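Local coordinates for protein endoglucanase, family GH5 (Zobellia galactanivorans, PDB 6GL2) that probably hydrolyses beta-1,4-glucosidic linkages in mixed-linked glucan and related hemicelluloses, as a family GH5 glycoside hydrolase with a TIM-barrel fold, at residues A[55-60]-A[324-329]; A[110-115]-A[124-129]; A[226-231]-A[253-258]. All coordinates share one frame; numbering follows the deposited sequence.

Contact 1 (A[55-60]-A[324-329]); sequences AKMGFK and LEWNYP
Met-57 meets Trp-326 at the end of helix 48-57, where the backbone bond from Gly-58 N to Ala-55 O (3.0 Å) belongs to a Schellman motif with Gly-58 at positive phi. In this TIM barrel the contact sets the first barrel helix against the loop that follows the last strand. Met-57 carries most of it. Its chain starts with CG anti to the backbone N (chi1 172°) and then bends at both later torsions, which brings the methyl round over the indole. Met-57 CE lies 3.5 Å from the centroid of the Trp-326 five-membered ring, 7° off the normal, a CH-pi contact square to the face. SD stands obliquely to the same ring in a Met-aromatic contact. Nearer the backbone, Met-57 CB packs at 3.4 Å on Trp-326 CZ2, so the thioether chain spans both rings of the indole. Trp-326 also meets the ring of Phe-319 and touches Ala-332 of helix 329-336, while Phe-59 packs on Trp-25. The far corner of the indole reaches the Phe-59 ring at its edge, near the ring plane, with Trp-326 CH2 3.7 Å from Phe-59 CE2.

Contact 2 (A[110-115]-A[124-129]); sequences ETWILP and KDELSK
Trp-112 lays one face of its indole against the carboxylate of Glu-126, joining the loop after the third strand of the TIM barrel to helix 117-137, the helix that the same loop leads into. The two flat groups are nearly parallel, 22° apart, and their closest atoms, Trp-112 CE3 and Glu-126 CD, are 3.3 Å from each other. The tryptophan reaches this place from a short 3-10 segment with CG wedged between the backbone N and the carbonyl carbon (chi1 57°), a crowded position. Its ring is filled in from both faces: Glu-126 OE2 sits 3.5 Å above one, toward the rim, and Ile-113 CG1 lies over the opposite one. The indole N-H points elsewhere, with NE1 bonded to Asp-109 OD1, which helps fix the turn of the ring. Glu-126 leaves the helix with CG anti to its backbone N (chi1 -175°) and stays extended beyond it, so CG lies against the six-membered ring while the carboxylate reaches farther in over the indole. A carboxylate over a pi face is probably costly in charge terms; the water that donates to Glu-126 OE1 and to Trp-112 O would probably ease it. Replacing Trp-112 by an alanine would probably open a gap between Ile-113 and Glu-126 and leave Asp-109 without its indole partner. One helix position on, Leu-127 approaches the benzene end of the indole obliquely, and Ile-113 and Leu-127 both touch Tyr-176 of helix 167-186. Leu-127 CD2 makes this approach, 3.8 Å from Trp-112 CZ3 and 4.2 Å from Ile-113 CD1.

Contact 3 (A[226-231]-A[253-258]); sequences VHSYFP and LAELDK
Ser-228 donates its hydroxyl to the buried carboxylate of Glu-255, with OG 2.7 Å from OE1. The donor comes to the anti side of that oxygen and stands 34° out of the carboxylate plane. The other oxygen is taken by the helix itself: Lys-258 NZ forms a salt bridge to Glu-255 OE2 at 2.8 Å, from the syn side and closer to the plane. OE1 has a second partner in Thr-205 OG1, so three groups together hold the carboxylate against rotation and would probably favour its ionised form. Phe-230 covers the aliphatic part of the same glutamate. Glu-255 CB stands over the ring face, 4.0 Å from its centroid, and CG packs on Phe-230 CD2 at 3.6 Å, while ring and carboxylate lie almost parallel, 16° apart. A bend at chi2 (72°) folds the glutamate so that its methylenes meet the ring while OE1 reaches the serine. One shell out, Tyr-229 is the centre of an inverse gamma turn, closed by a weak bond from Phe-230 N to Ser-228 O, which lets Ser-228 and Phe-230 both face the helix. Tyr-294 binds the carbonyl of Ser-228 and His-290 that of Phe-230; a cis peptide then leads into Pro-231. Tyr-229 turns away and bonds to Glu-275. The Phe-230 side chain is about 7 Å from that of Asp-248, which binds magnesium in this protein, though no ion is bound to this chain. The whole is a beta-alpha connection of the TIM barrel, the loop after strand 222-227 held onto helix 246-266.

How the contacts relate
After helix 14-20 and the first strand, the chain reaches helix 48-57, whose end opens contact 1; this closes only at residues 324-329, so nearly the whole barrel lies within its loop. Contacts 2 and 3 are nested there and follow in series, without crossing. Contact 2 folds the loop after strand 101-105 back on the helix it leads into, closing just eight residues, seven of them helical. Contact 3 closes a loop of 21 residues between its segments, setting the loop after strand 222-227 on helix 246-266. Contacts 1 and 2 lie on opposite sides of the chain's centre, their centres 35 Å apart. Contact 1 joins the helix after the first strand to the loop after the last one.

Contact 1 (A[55-60]-A[324-329])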
loop_
_atom_site.group_PDB
_atom_site.type_symbol
_atom_site.label_atom_id
_atom_site.label_comp_id
_atom_site.label_asym_id
_atom_site.label_seq_id
_atom_site.Cartn_x
_atom_site.Cartn_y
_atom_site.Cartn_z
ATOM N N ALA A 55 -15.534 -0.004 -7.779
ATOM C CA ALA A 55 -16.192 -1.238 -7.440
ATOM C C ALA A 55 -16.945 -1.791 -8.616
ATOM O O ALA A 55 -16.913 -3.066 -8.802
ATOM C CB ALA A 55 -17.154 -0.987 -6.280
ATOM N N LYS A 56 -17.599 -1.025 -9.445
ATOM C CA LYS A 56 -18.363 -1.565 -10.566
ATOM C C LYS A 56 -17.494 -2.228 -11.553
ATOM O O LYS A 56 -17.905 -3.141 -12.234
ATOM C CB LYS A 56 -19.166 -0.438 -11.232
ATOM C CG LYS A 56 -20.380 0.040 -10.412
ATOM C CD LYS A 56 -20.887 1.477 -10.656
ATOM C CE LYS A 56 -21.483 1.584 -11.998
ATOM N NZ LYS A 56 -21.945 2.997 -12.308
ATOM N N MET A 57 -16.246 -1.762 -11.694
ATOM C CA MET A 57 -15.242 -2.342 -12.622
ATOM C C MET A 57 -14.771 -3.681 -12.113
ATOM O O MET A 57 -14.263 -4.476 -12.914
ATOM C CB MET A 57 -14.116 -1.286 -12.845
ATOM C CG MET A 57 -12.932 -1.801 -13.619
ATOM S SD MET A 57 -13.296 -2.389 -15.288
ATOM C CE MET A 57 -13.417 -0.824 -16.167
ATOM N N GLY A 58 -14.931 -3.958 -10.843
ATOM C CA GLY A 58 -14.609 -5.267 -10.297
ATOM C C GLY A 58 -13.436 -5.351 -9.313
ATOM O O GLY A 58 -13.088 -6.418 -8.896
ATOM N N PHE A 59 -12.857 -4.172 -9.025
ATOM C CA PHE A 59 -11.877 -4.142 -7.947
ATOM C C PHE A 59 -12.536 -4.484 -6.622
ATOM O O PHE A 59 -13.580 -3.887 -6.313
ATOM C CB PHE A 59 -11.210 -2.746 -7.882
ATOM C CG PHE A 59 -10.314 -2.401 -9.063
ATOM C CD1 PHE A 59 -9.055 -3.044 -9.122
ATOM C CD2 PHE A 59 -10.728 -1.680 -10.152
ATOM C CE1 PHE A 59 -8.217 -2.791 -10.188
ATOM C CE2 PHE A 59 -9.887 -1.373 -11.189
ATOM C CZ PHE A 59 -8.655 -2.028 -11.231
ATOM N N LYS A 60 -11.927 -5.334 -5.859
ATOM C CA LYS A 60 -12.440 -5.741 -4.584
ATOM C C LYS A 60 -11.824 -5.000 -3.370
ATOM O O LYS A 60 -12.369 -4.976 -2.298
ATOM C CB LYS A 60 -12.356 -7.287 -4.440
ATOM C CG LYS A 60 -12.973 -7.787 -3.188
ATOM C CD LYS A 60 -14.483 -7.548 -3.086
ATOM C CE LYS A 60 -15.199 -8.259 -1.902
ATOM N NZ LYS A 60 -16.657 -8.127 -1.959
ATOM N N LEU A 324 -15.711 10.441 -14.438
ATOM C CA LEU A 324 -16.210 9.151 -14.053
ATOM C C LEU A 324 -16.134 8.095 -15.112
ATOM O O LEU A 324 -16.777 7.080 -14.969
ATOM C CB LEU A 324 -17.555 9.197 -13.333
ATOM C CG LEU A 324 -17.674 10.215 -12.219
ATOM C CD1 LEU A 324 -19.137 10.342 -11.719
ATOM C CD2 LEU A 324 -16.697 9.961 -11.110
ATOM N N GLU A 325 -15.387 8.314 -16.168
ATOM C CA GLU A 325 -15.069 7.342 -17.184
ATOM C C GLU A 325 -13.701 6.755 -16.949
ATOM O O GLU A 325 -12.841 7.333 -16.264
ATOM C CB GLU A 325 -15.114 8.019 -18.562
ATOM C CG GLU A 325 -16.429 8.710 -18.910
ATOM C CD GLU A 325 -17.534 7.784 -19.183
ATOM O OE1 GLU A 325 -17.395 6.573 -19.207
ATOM O OE2 GLU A 325 -18.698 8.256 -19.503
ATOM N N TRP A 326 -13.404 5.612 -17.541
ATOM C CA TRP A 326 -12.073 5.039 -17.571
ATOM C C TRP A 326 -11.314 5.562 -18.716
ATOM O O TRP A 326 -11.748 5.554 -19.882
ATOM C CB TRP A 326 -12.137 3.515 -17.632
ATOM C CG TRP A 326 -12.743 2.974 -16.369
ATOM C CD1 TRP A 326 -14.093 2.789 -16.069
ATOM C CD2 TRP A 326 -12.061 2.576 -15.168
ATOM N NE1 TRP A 326 -14.269 2.399 -14.791
ATOM C CE2 TRP A 326 -13.054 2.200 -14.211
ATOM C CE3 TRP A 326 -10.696 2.428 -14.791
ATOM C CZ2 TRP A 326 -12.749 1.817 -12.946
ATOM C CZ3 TRP A 326 -10.400 2.083 -13.532
ATOM C CH2 TRP A 326 -11.418 1.742 -12.589
ATOM N N ASN A 327 -10.098 6.050 -18.484
ATOM C CA ASN A 327 -9.175 6.404 -19.542
ATOM C C ASN A 327 -8.693 5.137 -20.248
ATOM O O ASN A 327 -8.593 5.087 -21.465
ATOM C CB ASN A 327 -8.013 7.258 -18.959
ATOM C CG ASN A 327 -8.507 8.639 -18.377
ATOM O OD1 ASN A 327 -9.410 9.209 -18.884
ATOM N ND2 ASN A 327 -8.015 9.002 -17.218
ATOM N N TYR A 328 -8.344 4.114 -19.470
ATOM C CA TYR A 328 -7.814 2.867 -19.923
ATOM C C TYR A 328 -8.529 1.654 -19.383
ATOM O O TYR A 328 -8.026 0.925 -18.521
ATOM C CB TYR A 328 -6.294 2.757 -19.719
ATOM C CG TYR A 328 -5.526 3.830 -20.469
ATOM C CD1 TYR A 328 -5.509 3.794 -21.863
ATOM C CD2 TYR A 328 -4.818 4.862 -19.863
ATOM C CE1 TYR A 328 -4.837 4.728 -22.582
ATOM C CE2 TYR A 328 -4.144 5.854 -20.574
ATOM C CZ TYR A 328 -4.181 5.799 -21.975
ATOM O OH TYR A 328 -3.461 6.777 -22.645
ATOM N N PRO A 329 -9.797 1.507 -19.797
ATOM C CA PRO A 329 -10.609 0.452 -19.204
ATOM C C PRO A 329 -10.000 -0.948 -19.403
ATOM O O PRO A 329 -10.233 -1.810 -18.575
ATOM C CB PRO A 329 -11.925 0.561 -19.931
ATOM C CG PRO A 329 -11.639 1.251 -21.187
ATOM C CD PRO A 329 -10.538 2.218 -20.878
#

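Contact 2 (A[110-115]-A[124-129])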
loop_
_atom_site.group_PDB
_atom_site.type_symbol
_atom_site.label_atom_id
_atom_site.label_comp_id
_atom_site.label_asym_id
_atom_site.label_seq_id
_atom_site.Cartn_x
_atom_site.Cartn_y
_atom_site.Cartn_z
ATOM N N GLU A 110 7.697 10.358 5.683
ATOM C CA GLU A 110 9.120 10.021 5.952
ATOM C C GLU A 110 9.833 11.130 6.755
ATOM O O GLU A 110 10.726 10.789 7.530
ATOM C CB GLU A 110 9.863 9.857 4.611
ATOM C CG GLU A 110 9.470 8.743 3.679
ATOM C CD GLU A 110 8.127 8.942 2.950
ATOM O OE1 GLU A 110 7.653 10.094 2.695
ATOM O OE2 GLU A 110 7.572 7.852 2.622
ATOM N N THR A 111 9.415 12.394 6.683
ATOM C CA THR A 111 10.163 13.482 7.340
ATOM C C THR A 111 10.101 13.329 8.844
ATOM O O THR A 111 11.037 13.808 9.508
ATOM C CB THR A 111 9.695 14.829 6.925
ATOM O OG1 THR A 111 8.269 14.977 7.096
ATOM C CG2 THR A 111 10.077 15.043 5.405
ATOM N N TRP A 112 9.123 12.634 9.397
ATOM C CA TRP A 112 9.071 12.425 10.882
ATOM C C TRP A 112 9.258 10.975 11.196
ATOM O O TRP A 112 8.966 10.539 12.327
ATOM C CB TRP A 112 7.824 13.046 11.541
ATOM C CG TRP A 112 6.467 12.593 11.023
ATOM C CD1 TRP A 112 5.764 13.058 9.919
ATOM C CD2 TRP A 112 5.645 11.489 11.502
ATOM N NE1 TRP A 112 4.588 12.377 9.781
ATOM C CE2 TRP A 112 4.448 11.435 10.664
ATOM C CE3 TRP A 112 5.767 10.568 12.541
ATOM C CZ2 TRP A 112 3.444 10.491 10.880
ATOM C CZ3 TRP A 112 4.762 9.629 12.739
ATOM C CH2 TRP A 112 3.630 9.593 11.943
ATOM N N ILE A 113 9.628 10.195 10.148
ATOM C CA ILE A 113 9.846 8.753 10.321
ATOM C C ILE A 113 11.211 8.324 9.744
ATOM O O ILE A 113 11.360 7.386 8.952
ATOM C CB ILE A 113 8.682 7.859 9.750
ATOM C CG1 ILE A 113 7.342 8.352 10.223
ATOM C CG2 ILE A 113 8.868 6.375 10.139
ATOM C CD1 ILE A 113 6.130 7.769 9.501
ATOM N N LEU A 114 12.254 9.053 10.079
ATOM C CA LEU A 114 13.567 8.775 9.484
ATOM C C LEU A 114 14.176 7.584 10.157
ATOM O O LEU A 114 14.249 7.562 11.384
ATOM C CB LEU A 114 14.491 9.977 9.728
ATOM C CG LEU A 114 14.607 11.084 8.654
ATOM C CD1 LEU A 114 15.363 12.348 9.066
ATOM C CD2 LEU A 114 15.314 10.553 7.432
ATOM N N PRO A 115 14.536 6.526 9.408
ATOM C CA PRO A 115 15.047 5.278 9.948
ATOM C C PRO A 115 16.575 5.361 10.238
ATOM O O PRO A 115 17.389 4.721 9.547
ATOM C CB PRO A 115 14.665 4.257 8.898
ATOM C CG PRO A 115 14.777 5.014 7.650
ATOM C CD PRO A 115 14.366 6.449 7.953
ATOM N N LYS A 124 9.720 6.700 17.351
ATOM C CA LYS A 124 8.915 5.653 17.972
ATOM C C LYS A 124 7.928 6.275 18.916
ATOM O O LYS A 124 6.772 5.803 19.015
ATOM C CB LYS A 124 9.862 4.674 18.705
ATOM C CG LYS A 124 10.614 3.818 17.685
ATOM C CD LYS A 124 11.887 3.135 18.234
ATOM C CE LYS A 124 11.573 2.104 19.281
ATOM N NZ LYS A 124 12.882 1.554 19.791
ATOM N N ASP A 125 8.262 7.362 19.560
ATOM C CA ASP A 125 7.296 8.027 20.432
ATOM C C ASP A 125 6.059 8.577 19.620
ATOM O O ASP A 125 4.909 8.401 19.974
ATOM C CB ASP A 125 7.944 9.179 21.208
ATOM C CG ASP A 125 8.985 8.743 22.277
ATOM O OD1 ASP A 125 9.070 7.575 22.719
ATOM O OD2 ASP A 125 9.814 9.694 22.544
ATOM N N GLU A 126 6.385 9.299 18.545
ATOM C CA GLU A 126 5.356 9.886 17.681
ATOM C C GLU A 126 4.519 8.806 17.014
ATOM O O GLU A 126 3.279 8.926 17.016
ATOM C CB GLU A 126 5.984 10.826 16.635
ATOM C CG GLU A 126 4.854 11.493 15.855
ATOM C CD GLU A 126 5.284 12.689 15.020
ATOM O OE1 GLU A 126 6.481 12.992 14.956
ATOM O OE2 GLU A 126 4.310 13.248 14.417
ATOM N N LEU A 127 5.147 7.787 16.488
ATOM C CA LEU A 127 4.406 6.719 15.810
ATOM C C LEU A 127 3.421 6.019 16.694
ATOM O O LEU A 127 2.340 5.706 16.317
ATOM C CB LEU A 127 5.349 5.677 15.199
ATOM C CG LEU A 127 5.798 5.786 13.799
ATOM C CD1 LEU A 127 6.633 4.520 13.510
ATOM C CD2 LEU A 127 4.551 5.809 12.877
ATOM N N SER A 128 3.839 5.776 17.942
ATOM C CA SER A 128 2.954 5.116 18.882
ATOM C C SER A 128 1.695 5.972 19.104
ATOM O O SER A 128 0.576 5.439 19.078
ATOM C CB SER A 128 3.688 4.955 20.231
ATOM O OG SER A 128 2.868 4.230 21.105
ATOM N N LYS A 129 1.861 7.271 19.272
ATOM C CA LYS A 129 0.758 8.203 19.536
ATOM C C LYS A 129 -0.147 8.269 18.280
ATOM O O LYS A 129 -1.397 8.271 18.351
ATOM C CB LYS A 129 1.234 9.592 19.847
ATOM C CG LYS A 129 1.784 9.782 21.253
ATOM C CD LYS A 129 0.793 9.401 22.304
ATOM C CE LYS A 129 1.377 9.604 23.703
ATOM N NZ LYS A 129 0.492 9.080 24.784
HETATM O O HOH W 1 9.143 11.769 14.818
#

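Contact 3 (A[226-231]-A[253-258])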
loop_
_atom_site.group_PDB
_atom_site.type_symbol
_atom_site.label_atom_id
_atom_site.label_comp_id
_atom_site.label_asym_id
_atom_site.label_seq_id
_atom_site.Cartn_x
_atom_site.Cartn_y
_atom_site.Cartn_z
ATOM N N VAL A 226 4.756 -5.466 -0.008
ATOM C CA VAL A 226 5.859 -5.088 -0.879
ATOM C C VAL A 226 5.276 -4.360 -2.054
ATOM O O VAL A 226 4.065 -4.496 -2.365
ATOM C CB VAL A 226 6.736 -6.279 -1.348
ATOM C CG1 VAL A 226 7.511 -6.835 -0.152
ATOM C CG2 VAL A 226 5.898 -7.318 -2.041
ATOM N N HIS A 227 6.085 -3.535 -2.676
ATOM C CA HIS A 227 5.765 -2.854 -3.895
ATOM C C HIS A 227 6.798 -3.280 -4.924
ATOM O O HIS A 227 8.004 -3.272 -4.623
ATOM C CB HIS A 227 5.828 -1.349 -3.704
ATOM C CG HIS A 227 4.888 -0.806 -2.623
ATOM N ND1 HIS A 227 4.923 0.476 -2.217
ATOM C CD2 HIS A 227 3.895 -1.419 -1.975
ATOM C CE1 HIS A 227 3.958 0.622 -1.251
ATOM N NE2 HIS A 227 3.318 -0.476 -1.132
ATOM N N SER A 228 6.408 -3.522 -6.154
ATOM C CA SER A 228 7.362 -3.939 -7.225
ATOM C C SER A 228 6.893 -3.469 -8.582
ATOM O O SER A 228 6.032 -4.096 -9.189
ATOM C CB SER A 228 7.495 -5.419 -7.208
ATOM O OG SER A 228 8.634 -5.669 -8.136
ATOM N N TYR A 229 7.408 -2.330 -8.966
ATOM C CA TYR A 229 7.123 -1.765 -10.254
ATOM C C TYR A 229 8.038 -2.403 -11.352
ATOM O O TYR A 229 8.864 -1.751 -11.922
ATOM C CB TYR A 229 7.259 -0.293 -10.270
ATOM C CG TYR A 229 6.247 0.523 -9.433
ATOM C CD1 TYR A 229 6.420 0.682 -8.067
ATOM C CD2 TYR A 229 5.103 1.042 -10.008
ATOM C CE1 TYR A 229 5.539 1.454 -7.347
ATOM C CE2 TYR A 229 4.208 1.799 -9.266
ATOM C CZ TYR A 229 4.423 1.978 -7.978
ATOM O OH TYR A 229 3.499 2.796 -7.306
ATOM N N PHE A 230 7.888 -3.694 -11.477
ATOM C CA PHE A 230 8.816 -4.555 -12.217
ATOM C C PHE A 230 8.315 -4.710 -13.661
ATOM O O PHE A 230 7.202 -5.086 -13.872
ATOM C CB PHE A 230 8.910 -5.939 -11.571
ATOM C CG PHE A 230 10.099 -6.723 -12.069
ATOM C CD1 PHE A 230 10.062 -7.293 -13.344
ATOM C CD2 PHE A 230 11.281 -6.713 -11.393
ATOM C CE1 PHE A 230 11.200 -7.931 -13.859
ATOM C CE2 PHE A 230 12.390 -7.385 -11.889
ATOM C CZ PHE A 230 12.353 -7.982 -13.141
ATOM N N PRO A 231 9.185 -4.437 -14.665
ATOM C CA PRO A 231 10.572 -3.972 -14.545
ATOM C C PRO A 231 10.663 -2.465 -14.547
ATOM O O PRO A 231 9.919 -1.833 -15.285
ATOM C CB PRO A 231 11.257 -4.578 -15.785
ATOM C CG PRO A 231 10.149 -4.485 -16.791
ATOM C CD PRO A 231 8.864 -4.770 -16.041
ATOM N N LEU A 253 8.470 -13.282 -13.694
ATOM C CA LEU A 253 8.090 -14.428 -12.944
ATOM C C LEU A 253 9.210 -14.723 -11.900
ATOM O O LEU A 253 8.914 -15.185 -10.786
ATOM C CB LEU A 253 7.858 -15.670 -13.812
ATOM C CG LEU A 253 6.680 -15.617 -14.740
ATOM C CD1 LEU A 253 6.521 -16.999 -15.377
ATOM C CD2 LEU A 253 5.408 -15.257 -13.927
ATOM N N ALA A 254 10.485 -14.454 -12.221
ATOM C CA ALA A 254 11.552 -14.699 -11.275
ATOM C C ALA A 254 11.407 -13.763 -10.083
ATOM O O ALA A 254 11.642 -14.118 -8.954
ATOM C CB ALA A 254 12.929 -14.491 -11.907
ATOM N N GLU A 255 11.062 -12.492 -10.341
ATOM C CA GLU A 255 10.766 -11.503 -9.270
ATOM C C GLU A 255 9.662 -12.000 -8.360
ATOM O O GLU A 255 9.790 -12.015 -7.129
ATOM C CB GLU A 255 10.442 -10.149 -9.951
ATOM C CG GLU A 255 9.839 -9.064 -9.066
ATOM C CD GLU A 255 10.812 -8.474 -8.113
ATOM O OE1 GLU A 255 10.369 -7.607 -7.275
ATOM O OE2 GLU A 255 12.055 -8.842 -8.059
ATOM N N LEU A 256 8.544 -12.365 -8.972
ATOM C CA LEU A 256 7.391 -12.794 -8.218
ATOM C C LEU A 256 7.681 -14.089 -7.428
ATOM O O LEU A 256 7.181 -14.341 -6.325
ATOM C CB LEU A 256 6.118 -12.893 -9.048
ATOM C CG LEU A 256 5.679 -11.519 -9.616
ATOM C CD1 LEU A 256 4.452 -11.699 -10.553
ATOM C CD2 LEU A 256 5.352 -10.465 -8.557
ATOM N N ASP A 257 8.493 -14.982 -8.040
ATOM C CA ASP A 257 8.883 -16.269 -7.392
ATOM C C ASP A 257 9.828 -16.066 -6.185
ATOM O O ASP A 257 9.729 -16.748 -5.217
ATOM C CB ASP A 257 9.516 -17.263 -8.409
ATOM C CG ASP A 257 8.565 -17.745 -9.420
ATOM O OD1 ASP A 257 7.340 -17.769 -9.251
ATOM O OD2 ASP A 257 9.065 -18.397 -10.407
ATOM N N LYS A 258 10.686 -15.031 -6.258
ATOM C CA LYS A 258 11.501 -14.612 -5.138
ATOM C C LYS A 258 10.647 -14.231 -3.909
ATOM O O LYS A 258 10.845 -14.614 -2.780
ATOM C CB LYS A 258 12.429 -13.473 -5.549
ATOM C CG LYS A 258 13.193 -12.709 -4.544
ATOM C CD LYS A 258 14.026 -11.609 -5.256
ATOM C CE LYS A 258 13.322 -10.217 -5.482
ATOM N NZ LYS A 258 13.993 -8.940 -6.045
#